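Local coordinates for protein AtGH3.15 acyl acid amido synthetase (Arabidopsis thaliana, PDB 6E1Q) that conjugates glutamine, and possibly cysteine, to the auxin precursor indole-3-butyric acid in an ATP-dependent reaction that releases AMP and diphosphate, at residues Leu511-Lys523 / Ile575-Glu587. Numbering follows the deposited sequence.
Sequences LDAVYRKGRKNDK and ISEFLSRKIPSWE
Trp-586 lays one face of its indole on Lys-517, where the extended C-terminal tail of the chain runs across the short helix 513-522 of the GH3 C-terminal domain; the tail continues from strand 574-579, at the margin of a four-stranded mixed sheet. The aliphatic part of Lys-517 makes a CH-pi contact: its CG sits 3.5 Å from the centroid of the six-membered ring of Trp-586, only 5° off the normal. Beyond CG the lysine chain bends away, and its NZ turns back to Asp-522 OD1 within the same helix. At the indole edge, Ala-513 CB lies 3.3 Å from Trp-586 NE1.

Along Arg-516, CB is 3.6 Å from Ser-585 O, CG is 3.9 Å from Pro-584 CB, and CD passes the same Ser-585 carbonyl. With the chain bent at chi3, NE donates to Leu-511 O (2.8 Å, nearly linear at 170°) and NH1 to Ser-585 O (2.9 Å, 154°), both acceptors close to the guanidinium plane, so two carbonyls from different segments fix its rotation. One face of that group lies on Ala-513 CA.

Farther along, Pro-584 CG packs on Arg-519 CB (3.8 Å), while Arg-519 NE pairs with Glu-508, whose carboxylate is also hydrogen-bonded to Tyr-515 OH. Ile-583 CG2 rests against the helix backbone, 3.6 Å from Lys-520 CA.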
loop_
_atom_site.group_PDB
_atom_site.type_symbol
_atom_site.label_atom_id
_atom_site.label_comp_id
_atom_site.label_asym_id
_atom_site.label_seq_id
_atom_site.Cartn_x
_atom_site.Cartn_y
_atom_site.Cartn_z
ATOM N N LEU A 511 18.665 -5.791 -15.683
ATOM C CA LEU A 511 17.973 -7.034 -15.381
ATOM C C LEU A 511 19.006 -8.083 -14.961
ATOM O O LEU A 511 20.207 -7.802 -14.876
ATOM C CB LEU A 511 17.119 -7.467 -16.572
ATOM C CG LEU A 511 16.048 -6.455 -17.016
ATOM C CD1 LEU A 511 15.366 -6.887 -18.298
ATOM C CD2 LEU A 511 15.005 -6.196 -15.940
ATOM N N ASP A 512 18.555 -9.305 -14.683
ATOM C CA ASP A 512 19.456 -10.266 -14.062
ATOM C C ASP A 512 20.253 -11.045 -15.108
ATOM O O ASP A 512 20.075 -10.892 -16.321
ATOM C CB ASP A 512 18.693 -11.193 -13.105
ATOM C CG ASP A 512 17.809 -12.228 -13.811
ATOM O OD1 ASP A 512 17.898 -12.438 -15.038
ATOM O OD2 ASP A 512 16.997 -12.852 -13.097
ATOM N N ALA A 513 21.147 -11.905 -14.616
ATOM C CA ALA A 513 22.067 -12.621 -15.490
ATOM C C ALA A 513 21.349 -13.581 -16.430
ATOM O O ALA A 513 21.821 -13.809 -17.550
ATOM C CB ALA A 513 23.096 -13.378 -14.655
ATOM N N VAL A 514 20.225 -14.162 -16.002
ATOM C CA VAL A 514 19.527 -15.103 -16.873
ATOM C C VAL A 514 18.948 -14.369 -18.072
ATOM O O VAL A 514 19.081 -14.822 -19.217
ATOM C CB VAL A 514 18.449 -15.883 -16.094
ATOM C CG1 VAL A 514 17.672 -16.796 -17.030
ATOM C CG2 VAL A 514 19.091 -16.712 -14.990
ATOM N N TYR A 515 18.323 -13.213 -17.834
ATOM C CA TYR A 515 17.903 -12.356 -18.938
ATOM C C TYR A 515 19.094 -11.974 -19.809
ATOM O O TYR A 515 19.051 -12.100 -21.038
ATOM C CB TYR A 515 17.210 -11.092 -18.404
ATOM C CG TYR A 515 16.751 -10.168 -19.515
ATOM C CD1 TYR A 515 17.611 -9.204 -20.053
ATOM C CD2 TYR A 515 15.472 -10.279 -20.054
ATOM C CE1 TYR A 515 17.200 -8.371 -21.092
ATOM C CE2 TYR A 515 15.050 -9.451 -21.084
ATOM C CZ TYR A 515 15.923 -8.499 -21.593
ATOM O OH TYR A 515 15.520 -7.690 -22.619
ATOM N N ARG A 516 20.171 -11.501 -19.187
ATOM C CA ARG A 516 21.249 -10.914 -19.972
ATOM C C ARG A 516 22.016 -11.986 -20.735
ATOM O O ARG A 516 22.376 -11.784 -21.902
ATOM C CB ARG A 516 22.166 -10.101 -19.063
ATOM C CG ARG A 516 21.520 -8.790 -18.624
ATOM C CD ARG A 516 22.446 -7.934 -17.768
ATOM N NE ARG A 516 22.517 -8.425 -16.395
ATOM C CZ ARG A 516 23.503 -9.177 -15.918
ATOM N NH1 ARG A 516 24.514 -9.530 -16.699
ATOM N NH2 ARG A 516 23.477 -9.577 -14.656
ATOM N N LYS A 517 22.247 -13.141 -20.105
ATOM C CA LYS A 517 22.815 -14.274 -20.829
ATOM C C LYS A 517 21.904 -14.690 -21.978
ATOM O O LYS A 517 22.379 -15.021 -23.070
ATOM C CB LYS A 517 23.059 -15.441 -19.872
ATOM C CG LYS A 517 23.759 -16.622 -20.511
ATOM C CD LYS A 517 22.849 -17.784 -20.805
ATOM C CE LYS A 517 23.591 -19.093 -20.549
ATOM N NZ LYS A 517 22.873 -20.259 -21.114
ATOM N N GLY A 518 20.587 -14.653 -21.754
ATOM C CA GLY A 518 19.654 -14.912 -22.838
ATOM C C GLY A 518 19.826 -13.950 -23.998
ATOM O O GLY A 518 19.748 -14.344 -25.162
ATOM N N ARG A 519 20.062 -12.672 -23.696
ATOM C CA ARG A 519 20.211 -11.683 -24.757
ATOM C C ARG A 519 21.551 -11.838 -25.461
ATOM O O ARG A 519 21.621 -11.840 -26.696
ATOM C CB ARG A 519 20.069 -10.273 -24.184
ATOM C CG ARG A 519 18.627 -9.784 -24.107
ATOM C CD ARG A 519 18.186 -9.354 -25.482
ATOM N NE ARG A 519 18.510 -7.957 -25.717
ATOM C CZ ARG A 519 19.050 -7.488 -26.835
ATOM N NH1 ARG A 519 19.331 -8.310 -27.830
ATOM N NH2 ARG A 519 19.307 -6.191 -26.952
ATOM N N LYS A 520 22.627 -11.973 -24.691
ATOM C CA LYS A 520 23.957 -11.891 -25.275
ATOM C C LYS A 520 24.417 -13.247 -25.792
ATOM O O LYS A 520 24.896 -13.356 -26.926
ATOM C CB LYS A 520 24.940 -11.323 -24.244
ATOM C CG LYS A 520 26.403 -11.507 -24.610
ATOM C CD LYS A 520 27.314 -11.182 -23.433
ATOM C CE LYS A 520 28.718 -10.848 -23.908
ATOM N NZ LYS A 520 28.678 -10.179 -25.235
ATOM N N ASN A 521 24.234 -14.293 -24.991
ATOM C CA ASN A 521 24.741 -15.616 -25.329
ATOM C C ASN A 521 23.673 -16.514 -25.948
ATOM O O ASN A 521 23.738 -16.840 -27.138
ATOM C CB ASN A 521 25.305 -16.288 -24.077
ATOM C CG ASN A 521 26.087 -17.532 -24.394
ATOM O OD1 ASN A 521 26.110 -17.990 -25.533
ATOM N ND2 ASN A 521 26.725 -18.099 -23.382
ATOM N N ASP A 522 22.688 -16.911 -25.136
ATOM C CA ASP A 522 21.740 -17.951 -25.526
ATOM C C ASP A 522 21.036 -17.632 -26.838
ATOM O O ASP A 522 20.717 -18.543 -27.607
ATOM C CB ASP A 522 20.708 -18.140 -24.422
ATOM C CG ASP A 522 21.181 -19.062 -23.336
ATOM O OD1 ASP A 522 22.300 -19.599 -23.464
ATOM O OD2 ASP A 522 20.437 -19.242 -22.343
ATOM N N LYS A 523 20.735 -16.354 -27.080
ATOM C CA LYS A 523 20.061 -15.830 -28.278
ATOM C C LYS A 523 18.547 -16.036 -28.263
ATOM O O LYS A 523 17.887 -15.752 -29.270
ATOM C CB LYS A 523 20.650 -16.434 -29.563
ATOM C CG LYS A 523 20.244 -15.765 -30.867
ATOM C CD LYS A 523 20.346 -14.257 -30.763
ATOM C CE LYS A 523 21.794 -13.832 -30.609
ATOM N NZ LYS A 523 22.402 -13.569 -31.940
ATOM N N ILE A 575 1.848 5.259 -28.780
ATOM C CA ILE A 575 2.276 6.268 -29.749
ATOM C C ILE A 575 3.504 5.784 -30.506
ATOM O O ILE A 575 3.460 5.484 -31.707
ATOM C CB ILE A 575 2.646 7.604 -29.080
ATOM C CG1 ILE A 575 1.556 8.131 -28.172
ATOM C CG2 ILE A 575 3.055 8.633 -30.148
ATOM C CD1 ILE A 575 2.055 9.332 -27.386
ATOM N N SER A 576 4.624 5.773 -29.799
ATOM C CA SER A 576 5.915 5.444 -30.355
ATOM C C SER A 576 6.424 4.176 -29.695
ATOM O O SER A 576 6.021 3.824 -28.579
ATOM C CB SER A 576 6.894 6.599 -30.158
ATOM O OG SER A 576 6.665 7.265 -28.929
ATOM N N GLU A 577 7.260 3.467 -30.433
ATOM C CA GLU A 577 7.931 2.277 -29.962
ATOM C C GLU A 577 9.421 2.485 -30.144
ATOM O O GLU A 577 9.854 3.150 -31.089
ATOM C CB GLU A 577 7.504 1.029 -30.734
ATOM C CG GLU A 577 6.089 0.606 -30.500
ATOM C CD GLU A 577 5.384 0.199 -31.763
ATOM O OE1 GLU A 577 5.255 1.047 -32.671
ATOM O OE2 GLU A 577 4.954 -0.972 -31.840
ATOM N N PHE A 578 10.197 1.908 -29.238
ATOM C CA PHE A 578 11.647 2.001 -29.294
ATOM C C PHE A 578 12.220 0.662 -28.874
ATOM O O PHE A 578 11.659 -0.018 -28.009
ATOM C CB PHE A 578 12.168 3.124 -28.389
ATOM C CG PHE A 578 11.539 4.462 -28.667
ATOM C CD1 PHE A 578 12.090 5.322 -29.605
ATOM C CD2 PHE A 578 10.386 4.850 -28.008
ATOM C CE1 PHE A 578 11.510 6.553 -29.863
ATOM C CE2 PHE A 578 9.802 6.071 -28.257
ATOM C CZ PHE A 578 10.364 6.928 -29.192
ATOM N N LEU A 579 13.323 0.279 -29.496
ATOM C CA LEU A 579 14.015 -0.953 -29.170
ATOM C C LEU A 579 15.413 -0.630 -28.671
ATOM O O LEU A 579 16.034 0.349 -29.107
ATOM C CB LEU A 579 14.113 -1.877 -30.384
ATOM C CG LEU A 579 12.794 -2.348 -30.987
ATOM C CD1 LEU A 579 13.017 -2.897 -32.404
ATOM C CD2 LEU A 579 12.191 -3.397 -30.096
ATOM N N SER A 580 15.913 -1.465 -27.765
ATOM C CA SER A 580 17.315 -1.364 -27.387
ATOM C C SER A 580 18.182 -1.623 -28.611
ATOM O O SER A 580 17.923 -2.547 -29.380
ATOM C CB SER A 580 17.641 -2.365 -26.280
ATOM O OG SER A 580 19.041 -2.431 -26.034
ATOM N N ARG A 581 19.202 -0.793 -28.804
ATOM C CA ARG A 581 20.126 -0.988 -29.914
ATOM C C ARG A 581 21.446 -1.593 -29.470
ATOM O O ARG A 581 22.323 -1.812 -30.303
ATOM C CB ARG A 581 20.375 0.338 -30.645
ATOM C CG ARG A 581 19.211 0.798 -31.515
ATOM C CD ARG A 581 18.409 -0.390 -32.040
ATOM N NE ARG A 581 17.245 0.021 -32.823
ATOM C CZ ARG A 581 16.381 -0.825 -33.380
ATOM N NH1 ARG A 581 16.549 -2.133 -33.238
ATOM N NH2 ARG A 581 15.351 -0.366 -34.078
ATOM N N LYS A 582 21.613 -1.869 -28.184
ATOM C CA LYS A 582 22.849 -2.447 -27.688
ATOM C C LYS A 582 22.517 -3.710 -26.913
ATOM O O LYS A 582 21.449 -3.823 -26.307
ATOM C CB LYS A 582 23.621 -1.448 -26.801
ATOM C CG LYS A 582 24.118 -0.204 -27.548
ATOM C CD LYS A 582 24.014 1.050 -26.685
ATOM C CE LYS A 582 25.086 1.103 -25.610
ATOM N NZ LYS A 582 24.776 2.117 -24.542
ATOM N N ILE A 583 23.430 -4.672 -26.959
ATOM C CA ILE A 583 23.241 -5.921 -26.228
ATOM C C ILE A 583 23.790 -5.740 -24.818
ATOM O O ILE A 583 24.895 -5.201 -24.655
ATOM C CB ILE A 583 23.899 -7.097 -26.967
ATOM C CG1 ILE A 583 23.286 -7.246 -28.358
ATOM C CG2 ILE A 583 23.737 -8.389 -26.204
ATOM C CD1 ILE A 583 24.137 -6.679 -29.468
ATOM N N PRO A 584 23.056 -6.148 -23.781
ATOM C CA PRO A 584 23.557 -5.994 -22.409
ATOM C C PRO A 584 24.725 -6.928 -22.132
ATOM O O PRO A 584 24.915 -7.952 -22.789
ATOM C CB PRO A 584 22.343 -6.344 -21.542
ATOM C CG PRO A 584 21.482 -7.197 -22.412
ATOM C CD PRO A 584 21.695 -6.719 -23.818
ATOM N N SER A 585 25.528 -6.551 -21.145
ATOM C CA SER A 585 26.720 -7.317 -20.826
ATOM C C SER A 585 26.380 -8.532 -19.968
ATOM O O SER A 585 25.394 -8.544 -19.226
ATOM C CB SER A 585 27.744 -6.428 -20.119
ATOM O OG SER A 585 27.176 -5.824 -18.966
ATOM N N TRP A 586 27.209 -9.569 -20.094
ATOM C CA TRP A 586 27.111 -10.773 -19.281
ATOM C C TRP A 586 28.384 -11.601 -19.449
ATOM O O TRP A 586 28.879 -11.756 -20.571
ATOM C CB TRP A 586 25.878 -11.604 -19.660
ATOM C CG TRP A 586 25.736 -12.823 -18.801
ATOM C CD1 TRP A 586 25.087 -12.915 -17.600
ATOM C CD2 TRP A 586 26.301 -14.114 -19.051
ATOM N NE1 TRP A 586 25.204 -14.190 -17.098
ATOM C CE2 TRP A 586 25.949 -14.944 -17.968
ATOM C CE3 TRP A 586 27.071 -14.649 -20.090
ATOM C CZ2 TRP A 586 26.337 -16.284 -17.895
ATOM C CZ3 TRP A 586 27.454 -15.973 -20.016
ATOM C CH2 TRP A 586 27.081 -16.778 -18.929
ATOM N N GLU A 587 28.915 -12.125 -18.344
ATOM C CA GLU A 587 30.107 -12.981 -18.340
ATOM C C GLU A 587 30.023 -14.101 -19.374
ATOM O O GLU A 587 29.442 -15.155 -19.110
ATOM C CB GLU A 587 30.315 -13.588 -16.944
ATOM C CG GLU A 587 31.381 -14.687 -16.866
ATOM C CD GLU A 587 30.997 -15.795 -15.902
ATOM O OE1 GLU A 587 30.485 -16.837 -16.367
ATOM O OE2 GLU A 587 31.199 -15.622 -14.680
#